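Local coordinates for Hpr(Ser) kinase (Coxiella burnetii, PDB 3TQF), which probably binds ATP and acts as a bifunctional kinase and phosphatase on a serine of the phosphocarrier protein HPr, at residues 5-11 and 45-51. Sequence-based numbering, arbitrary orientation.
Sequences QTWHANF and CDDVIDL
Residues 5-11 and 45-51 run antiparallel, Thr6-Asp50 and His8-Val48 as non-hydrogen-bonded pairs, Trp7-Ile49 and Phe11-Cys45 as hydrogen-bonded ones; strands 5-8 and 48-51 approach to 4.6 Å at 147°. Ile49 N donates to Trp7 O (2.9 Å), Trp7 N weakly to Ile49 O (2.9 Å), Phe11 N to Cys45 O (2.9 Å) and Cys45 N to Phe11 O (3.1 Å). Regular bridging lapses, though the register holds, at a classic gamma turn centred on Asp47 (phi/psi 67/-68), Val48 N bonding Asp46 O at 2.7 Å. Side chains meet Asp47 there: Asn10 (chi1 m) offers carbonyl OD1 to Asp47 N (2.9 Å), His8 (chi1 t) imidazole ND1 to Asp47 O (3.0 Å). Branched, apolar Ile49 (chi1 m, chi2 t) shares a face with Trp7, Phe11 and Leu51, its CD1 3.5 Å from Phe11 CB; Leu51 CD1 meets Trp7 CB at 3.6 Å. This gamma-turn-interrupted pairing belongs to the domain's mixed sheet, that face packing on Leu20 and Ile123; Cys45 is disulfide-bonded to Cys62, and Asp46 weakly bonds Ser30, in the first turn of helix 29-38, ending a probable P-loop (Walker A).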
ATOM      1  N   GLN A   5      -9.689  29.905 -17.906  1.00 65.02           N
ATOM      2  CA  GLN A   5      -9.654  29.597 -16.482  1.00 62.25           C
ATOM      3  C   GLN A   5      -8.750  28.429 -16.134  1.00 59.02           C
ATOM      4  O   GLN A   5      -8.908  27.335 -16.668  1.00 57.56           O
ATOM      5  CB  GLN A   5     -11.070  29.275 -16.002  1.00 61.40           C
ATOM      6  CG  GLN A   5     -12.129  30.263 -16.466  1.00 64.60           C
ATOM      7  CD  GLN A   5     -11.906  31.654 -15.928  1.00 67.38           C
ATOM      8  OE1 GLN A   5     -11.757  31.851 -14.723  1.00 66.99           O
ATOM      9  NE2 GLN A   5     -11.884  32.633 -16.819  1.00 71.17           N
ATOM     10  N   THR A   6      -7.814  28.670 -15.220  1.00 58.24           N
ATOM     11  CA  THR A   6      -6.985  27.614 -14.653  1.00 55.30           C
ATOM     12  C   THR A   6      -7.505  27.259 -13.269  1.00 52.99           C
ATOM     13  O   THR A   6      -8.306  27.989 -12.695  1.00 54.03           O
ATOM     14  CB  THR A   6      -5.518  28.050 -14.533  1.00 56.28           C
ATOM     15  OG1 THR A   6      -5.439  29.236 -13.735  1.00 58.34           O
ATOM     16  CG2 THR A   6      -4.923  28.326 -15.905  1.00 58.56           C
ATOM     17  N   TRP A   7      -7.037  26.136 -12.737  1.00 50.18           N
ATOM     18  CA  TRP A   7      -7.426  25.680 -11.408  1.00 48.16           C
ATOM     19  C   TRP A   7      -6.286  24.855 -10.824  1.00 46.26           C
ATOM     20  O   TRP A   7      -5.768  23.963 -11.488  1.00 45.20           O
ATOM     21  CB  TRP A   7      -8.701  24.848 -11.512  1.00 46.84           C
ATOM     22  CG  TRP A   7      -9.264  24.383 -10.212  1.00 45.34           C
ATOM     23  CD1 TRP A   7      -8.870  23.297  -9.500  1.00 43.41           C
ATOM     24  CD2 TRP A   7     -10.344  24.972  -9.480  1.00 46.27           C
ATOM     25  NE1 TRP A   7      -9.629  23.173  -8.362  1.00 43.17           N
ATOM     26  CE2 TRP A   7     -10.542  24.191  -8.327  1.00 45.00           C
ATOM     27  CE3 TRP A   7     -11.155  26.087  -9.684  1.00 48.46           C
ATOM     28  CZ2 TRP A   7     -11.516  24.491  -7.377  1.00 45.63           C
ATOM     29  CZ3 TRP A   7     -12.121  26.382  -8.743  1.00 49.40           C
ATOM     30  CH2 TRP A   7     -12.293  25.587  -7.604  1.00 47.89           C
ATOM     31  N   HIS A   8      -5.893  25.159  -9.589  1.00 46.15           N
ATOM     32  CA  HIS A   8      -4.768  24.478  -8.954  1.00 44.96           C
ATOM     33  C   HIS A   8      -5.225  23.195  -8.254  1.00 42.38           C
ATOM     34  O   HIS A   8      -5.802  23.231  -7.171  1.00 42.27           O
ATOM     35  CB  HIS A   8      -4.044  25.417  -7.977  1.00 46.68           C
ATOM     36  CG  HIS A   8      -2.921  24.764  -7.232  1.00 46.14           C
ATOM     37  ND1 HIS A   8      -2.140  23.776  -7.786  1.00 45.39           N
ATOM     38  CD2 HIS A   8      -2.450  24.957  -5.980  1.00 47.11           C
ATOM     39  CE1 HIS A   8      -1.241  23.381  -6.902  1.00 45.55           C
ATOM     40  NE2 HIS A   8      -1.405  24.085  -5.800  1.00 46.32           N
ATOM     41  N   ALA A   9      -4.956  22.061  -8.886  1.00 40.66           N
ATOM     42  CA  ALA A   9      -5.306  20.761  -8.328  1.00 38.61           C
ATOM     43  C   ALA A   9      -4.801  19.647  -9.237  1.00 37.49           C
ATOM     44  O   ALA A   9      -4.341  19.907 -10.349  1.00 38.32           O
ATOM     45  CB  ALA A   9      -6.820  20.649  -8.151  1.00 38.12           C
ATOM     46  N   ASN A  10      -4.876  18.411  -8.756  1.00 35.79           N
ATOM     47  CA  ASN A  10      -4.663  17.248  -9.607  1.00 34.99           C
ATOM     48  C   ASN A  10      -6.023  16.772 -10.086  1.00 34.35           C
ATOM     49  O   ASN A  10      -7.001  16.871  -9.354  1.00 34.08           O
ATOM     50  CB  ASN A  10      -3.944  16.129  -8.856  1.00 34.17           C
ATOM     51  CG  ASN A  10      -2.592  16.559  -8.316  1.00 35.00           C
ATOM     52  OD1 ASN A  10      -2.013  17.543  -8.767  1.00 36.83           O
ATOM     53  ND2 ASN A  10      -2.088  15.820  -7.335  1.00 35.08           N
ATOM     54  N   PHE A  11      -6.081  16.259 -11.311  1.00 34.44           N
ATOM     55  CA  PHE A  11      -7.339  15.833 -11.909  1.00 34.14           C
ATOM     56  C   PHE A  11      -7.193  14.422 -12.445  1.00 33.67           C
ATOM     57  O   PHE A  11      -6.390  14.171 -13.337  1.00 34.14           O
ATOM     58  CB  PHE A  11      -7.743  16.805 -13.025  1.00 35.72           C
ATOM     59  CG  PHE A  11      -9.161  16.647 -13.507  1.00 35.46           C
ATOM     60  CD1 PHE A  11     -10.200  16.402 -12.625  1.00 34.79           C
ATOM     61  CD2 PHE A  11      -9.458  16.790 -14.849  1.00 37.25           C
ATOM     62  CE1 PHE A  11     -11.504  16.273 -13.077  1.00 35.66           C
ATOM     63  CE2 PHE A  11     -10.762  16.667 -15.312  1.00 38.22           C
ATOM     64  CZ  PHE A  11     -11.786  16.406 -14.423  1.00 37.37           C
ATOM     65  N   CYS A  45      -4.507  15.478 -15.363  1.00 41.53           N
ATOM     66  CA  CYS A  45      -3.433  16.456 -15.203  1.00 43.20           C
ATOM     67  C   CYS A  45      -2.890  16.583 -13.776  1.00 42.43           C
ATOM     68  O   CYS A  45      -3.624  16.426 -12.802  1.00 41.23           O
ATOM     69  CB  CYS A  45      -3.914  17.827 -15.670  1.00 44.78           C
ATOM     70  SG  CYS A  45      -2.586  18.883 -16.274  1.00 48.71           S
ATOM     71  N   ASP A  46      -1.595  16.884 -13.681  1.00 43.73           N
ATOM     72  CA  ASP A  46      -0.929  17.159 -12.414  1.00 43.65           C
ATOM     73  C   ASP A  46      -0.864  18.671 -12.234  1.00 45.06           C
ATOM     74  O   ASP A  46      -0.791  19.414 -13.217  1.00 46.79           O
ATOM     75  CB  ASP A  46       0.492  16.574 -12.434  1.00 44.47           C
ATOM     76  CG  ASP A  46       1.042  16.265 -11.035  1.00 44.60           C
ATOM     77  OD1 ASP A  46       0.335  15.608 -10.229  1.00 43.44           O
ATOM     78  OD2 ASP A  46       2.205  16.653 -10.760  1.00 46.65           O
ATOM     79  N   ASP A  47      -0.916  19.117 -10.983  1.00 44.74           N
ATOM     80  CA  ASP A  47      -0.715  20.528 -10.610  1.00 46.32           C
ATOM     81  C   ASP A  47      -1.790  21.520 -11.068  1.00 46.86           C
ATOM     82  O   ASP A  47      -2.482  22.091 -10.231  1.00 47.18           O
ATOM     83  CB  ASP A  47       0.663  21.038 -11.056  1.00 48.28           C
ATOM     84  CG  ASP A  47       0.962  22.435 -10.523  1.00 51.08           C
ATOM     85  OD1 ASP A  47       0.684  22.687  -9.328  1.00 51.51           O
ATOM     86  OD2 ASP A  47       1.467  23.286 -11.294  1.00 54.58           O
ATOM     87  N   VAL A  48      -1.906  21.753 -12.374  1.00 47.54           N
ATOM     88  CA  VAL A  48      -2.818  22.784 -12.899  1.00 48.60           C
ATOM     89  C   VAL A  48      -3.750  22.232 -13.976  1.00 48.07           C
ATOM     90  O   VAL A  48      -3.355  21.380 -14.763  1.00 48.05           O
ATOM     91  CB  VAL A  48      -2.032  23.977 -13.469  1.00 51.19           C
ATOM     92  CG1 VAL A  48      -2.952  24.942 -14.195  1.00 53.13           C
ATOM     93  CG2 VAL A  48      -1.301  24.695 -12.353  1.00 52.23           C
ATOM     94  N   ILE A  49      -4.984  22.733 -13.999  1.00 48.02           N
ATOM     95  CA  ILE A  49      -6.026  22.249 -14.903  1.00 47.73           C
ATOM     96  C   ILE A  49      -6.681  23.409 -15.639  1.00 49.90           C
ATOM     97  O   ILE A  49      -7.052  24.401 -15.018  1.00 50.69           O
ATOM     98  CB  ILE A  49      -7.157  21.546 -14.128  1.00 45.83           C
ATOM     99  CG1 ILE A  49      -6.608  20.575 -13.099  1.00 44.12           C
ATOM    100  CG2 ILE A  49      -8.069  20.792 -15.067  1.00 45.86           C
ATOM    101  CD1 ILE A  49      -7.631  20.189 -12.079  1.00 43.60           C
ATOM    102  N   ASP A  50      -6.840  23.281 -16.954  1.00 51.07           N
ATOM    103  CA  ASP A  50      -7.676  24.210 -17.706  1.00 53.42           C
ATOM    104  C   ASP A  50      -9.132  23.778 -17.558  1.00 52.45           C
ATOM    105  O   ASP A  50      -9.441  22.590 -17.669  1.00 50.70           O
ATOM    106  CB  ASP A  50      -7.292  24.241 -19.189  1.00 55.78           C
ATOM    107  CG  ASP A  50      -5.896  24.792 -19.426  1.00 57.64           C
ATOM    108  OD1 ASP A  50      -5.172  25.082 -18.448  1.00 57.79           O
ATOM    109  OD2 ASP A  50      -5.517  24.931 -20.605  1.00 60.35           O
ATOM    110  N   LEU A  51     -10.013  24.743 -17.296  1.00 53.56           N
ATOM    111  CA  LEU A  51     -11.438  24.484 -17.128  1.00 53.25           C
ATOM    112  C   LEU A  51     -12.243  25.232 -18.185  1.00 56.32           C
ATOM    113  O   LEU A  51     -11.842  26.304 -18.637  1.00 58.69           O
ATOM    114  CB  LEU A  51     -11.899  24.928 -15.736  1.00 52.44           C
ATOM    115  CG  LEU A  51     -11.304  24.232 -14.508  1.00 49.87           C
ATOM    116  CD1 LEU A  51     -11.832  24.899 -13.251  1.00 50.06           C
ATOM    117  CD2 LEU A  51     -11.613  22.742 -14.481  1.00 47.63           C
TER